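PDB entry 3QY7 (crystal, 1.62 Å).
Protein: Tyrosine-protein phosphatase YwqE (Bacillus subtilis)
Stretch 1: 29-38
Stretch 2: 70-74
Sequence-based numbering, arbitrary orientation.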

# COMPACT_ATOMS: atom_id res chain seq x y z
N ALA A 29 0.20 -11.45 -10.90
CA ALA A 29 -0.83 -11.12 -9.93
C ALA A 29 -1.94 -12.16 -9.94
O ALA A 29 -2.35 -12.65 -8.89
CB ALA A 29 -1.40 -9.71 -10.18
N VAL A 30 -2.39 -12.53 -11.14
CA VAL A 30 -3.47 -13.48 -11.27
C VAL A 30 -3.04 -14.85 -10.72
O VAL A 30 -3.81 -15.50 -10.01
CB VAL A 30 -3.93 -13.60 -12.74
CG1 VAL A 30 -4.76 -14.84 -12.96
CG2 VAL A 30 -4.73 -12.35 -13.15
N ARG A 31 -1.81 -15.26 -11.02
CA ARG A 31 -1.28 -16.54 -10.50
C ARG A 31 -1.26 -16.57 -8.96
O ARG A 31 -1.41 -17.63 -8.34
CB ARG A 31 0.07 -16.89 -11.09
CG ARG A 31 0.04 -17.16 -12.61
CD ARG A 31 1.33 -17.77 -13.10
NE ARG A 31 2.51 -17.14 -12.51
CZ ARG A 31 3.20 -16.13 -13.05
NH1 ARG A 31 2.85 -15.61 -14.22
NH2 ARG A 31 4.26 -15.66 -12.40
N GLN A 32 -1.13 -15.39 -8.35
CA GLN A 32 -1.12 -15.23 -6.90
C GLN A 32 -2.51 -15.11 -6.27
O GLN A 32 -2.63 -14.99 -5.04
CB GLN A 32 -0.26 -13.99 -6.53
CG GLN A 32 1.23 -14.15 -6.73
CD GLN A 32 1.92 -14.86 -5.57
OE1 GLN A 32 1.27 -15.36 -4.66
NE2 GLN A 32 3.25 -14.87 -5.59
N GLY A 33 -3.56 -15.15 -7.08
CA GLY A 33 -4.93 -15.05 -6.57
C GLY A 33 -5.46 -13.64 -6.47
O GLY A 33 -6.52 -13.43 -5.90
N ILE A 34 -4.74 -12.68 -7.04
CA ILE A 34 -5.22 -11.29 -7.06
C ILE A 34 -6.13 -11.07 -8.27
O ILE A 34 -5.76 -11.45 -9.39
CB ILE A 34 -4.01 -10.32 -7.07
CG1 ILE A 34 -3.15 -10.54 -5.81
CG2 ILE A 34 -4.47 -8.87 -7.25
CD1 ILE A 34 -1.73 -9.92 -5.86
N ARG A 35 -7.32 -10.50 -8.04
CA ARG A 35 -8.26 -10.19 -9.13
C ARG A 35 -8.38 -8.70 -9.36
O ARG A 35 -8.85 -8.25 -10.41
CB ARG A 35 -9.68 -10.73 -8.84
CG ARG A 35 -9.80 -11.99 -8.00
CD ARG A 35 -9.04 -13.17 -8.56
NE ARG A 35 -9.63 -13.73 -9.78
CZ ARG A 35 -9.09 -13.66 -10.99
NH1 ARG A 35 -7.93 -13.04 -11.18
NH2 ARG A 35 -9.72 -14.21 -12.02
N THR A 36 -7.98 -7.92 -8.35
CA THR A 36 -8.19 -6.49 -8.39
C THR A 36 -6.95 -5.82 -7.84
O THR A 36 -6.48 -6.20 -6.77
CB THR A 36 -9.41 -6.08 -7.54
OG1 THR A 36 -10.55 -6.88 -7.90
CG2 THR A 36 -9.73 -4.59 -7.73
N ILE A 37 -6.42 -4.83 -8.57
CA ILE A 37 -5.26 -4.07 -8.12
C ILE A 37 -5.64 -2.61 -8.07
O ILE A 37 -6.19 -2.08 -9.03
CB ILE A 37 -4.04 -4.24 -9.07
CG1 ILE A 37 -3.50 -5.67 -8.93
CG2 ILE A 37 -2.96 -3.18 -8.74
CD1 ILE A 37 -2.34 -6.03 -9.85
N ILE A 38 -5.35 -1.95 -6.95
CA ILE A 38 -5.41 -0.50 -6.96
C ILE A 38 -4.02 -0.01 -7.38
O ILE A 38 -3.04 -0.18 -6.64
CB ILE A 38 -5.79 0.10 -5.60
CG1 ILE A 38 -7.10 -0.52 -5.11
CG2 ILE A 38 -5.91 1.62 -5.72
CD1 ILE A 38 -7.52 -0.04 -3.67
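Stretch 2 70-74: DIPLH

Two backbone hydrogen bonds fix stretch 2 against stretch 1. The amide N of H74 donates to the carbonyl O of R35 at 3.0 Å with an N-H...O angle of 163°, and the amide N of I37 donates to the carbonyl O of H74 at 2.9 Å and 166°. H74 thus uses both its backbone N and its O to bracket T36, bonding to the residues before and after it, which is the signature of a parallel bridge. The register agrees: the CA atoms of T36 and H74 lie 4.8 Å apart, as do those of R35 and L73, so the two chains run in the same direction here, and the side chains of T36 and H74 project to the same face of the sheet. Two CA-H...O contacts fill in the pairing, L73 CA to R35 O at 3.5 Å (146° at the hydrogen) and T36 CA to H74 O at 3.3 Å (144°).

Just before the bridge, the R35 side chain turns back over P72. Its CA-to-CB bond points away from stretch 2, yet the chain end returns. This brings R35 NH1 to 2.7 Å from P72 O and R35 NH2 to 3.3 Å from P72 CB. The same NH1 of R35 donates to I34 O at 3.2 Å and 155°, which ties the arginine's end to the carbonyl of the preceding residue. A water adds a link by donating to R35 O at 2.9 Å and, weakly, to P72 O at 3.3 Å.

Outside the bridge, stretch 2 is irregular. D70, with phi/psi of 60/40, ends a helix in a Schellman motif, and L73 N bonds back to I71 O at 2.9 Å before the chain extends at L73 (-138/136) and H74 (-115/126). Stretch 1 makes a similar exit: its helix closes at G33, whose N bonds to V30 O while I34 N bonds to A29 O, both at 3.0 Å, and strand geometry begins at T36.

L73, buried, is the apolar centre of the contact. L73 CD1 lies 4.0 Å from A29 CB and 4.1 Å from I34 CG2, and both methyls pack on I37, with CD2 3.7 Å and CD1 3.9 Å from I37 CD1; the leucine therefore touches both the helix end and the strand. V30 packs alongside, its CG2 3.9 Å from I71 CG2, 4.1 Å from P72 CD and 4.1 Å from L73 CB. Altogether 404 Å² is buried, summed over both stretches.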

# COMPACT_ATOMS: atom_id res chain seq x y z
N ASP A 70 -6.89 -11.24 -22.55
CA ASP A 70 -7.68 -12.24 -21.82
C ASP A 70 -7.17 -12.52 -20.40
O ASP A 70 -7.16 -13.67 -19.94
CB ASP A 70 -7.77 -13.55 -22.61
CG ASP A 70 -8.99 -14.37 -22.23
OD1 ASP A 70 -10.04 -13.76 -21.97
OD2 ASP A 70 -8.89 -15.61 -22.15
N ILE A 71 -6.75 -11.46 -19.72
CA ILE A 71 -6.23 -11.56 -18.35
C ILE A 71 -7.29 -11.07 -17.35
O ILE A 71 -7.73 -9.92 -17.44
CB ILE A 71 -4.92 -10.78 -18.19
CG1 ILE A 71 -3.86 -11.32 -19.16
CG2 ILE A 71 -4.44 -10.83 -16.70
CD1 ILE A 71 -2.64 -10.43 -19.34
N PRO A 72 -7.72 -11.93 -16.41
CA PRO A 72 -8.81 -11.56 -15.49
C PRO A 72 -8.30 -10.72 -14.32
O PRO A 72 -8.24 -11.19 -13.19
CB PRO A 72 -9.35 -12.92 -15.03
CG PRO A 72 -8.17 -13.84 -15.13
CD PRO A 72 -7.28 -13.33 -16.20
N LEU A 73 -7.93 -9.49 -14.61
CA LEU A 73 -7.50 -8.56 -13.60
C LEU A 73 -8.07 -7.17 -13.83
O LEU A 73 -8.02 -6.72 -14.91
CB LEU A 73 -6.00 -8.47 -13.56
CG LEU A 73 -5.52 -7.64 -12.37
CD1 LEU A 73 -5.01 -8.41 -11.32
CD2 LEU A 73 -4.69 -6.48 -12.70
N HIS A 74 -8.57 -6.52 -12.79
CA HIS A 74 -9.13 -5.17 -12.91
C HIS A 74 -8.27 -4.19 -12.12
O HIS A 74 -7.99 -4.42 -10.94
CB HIS A 74 -10.57 -5.20 -12.39
CG HIS A 74 -11.33 -3.90 -12.48
ND1 HIS A 74 -11.16 -2.98 -13.50
CD2 HIS A 74 -12.33 -3.42 -11.71
CE1 HIS A 74 -12.00 -1.97 -13.32
NE2 HIS A 74 -12.72 -2.22 -12.25
O HOH W 1 -10.88 -9.44 -12.17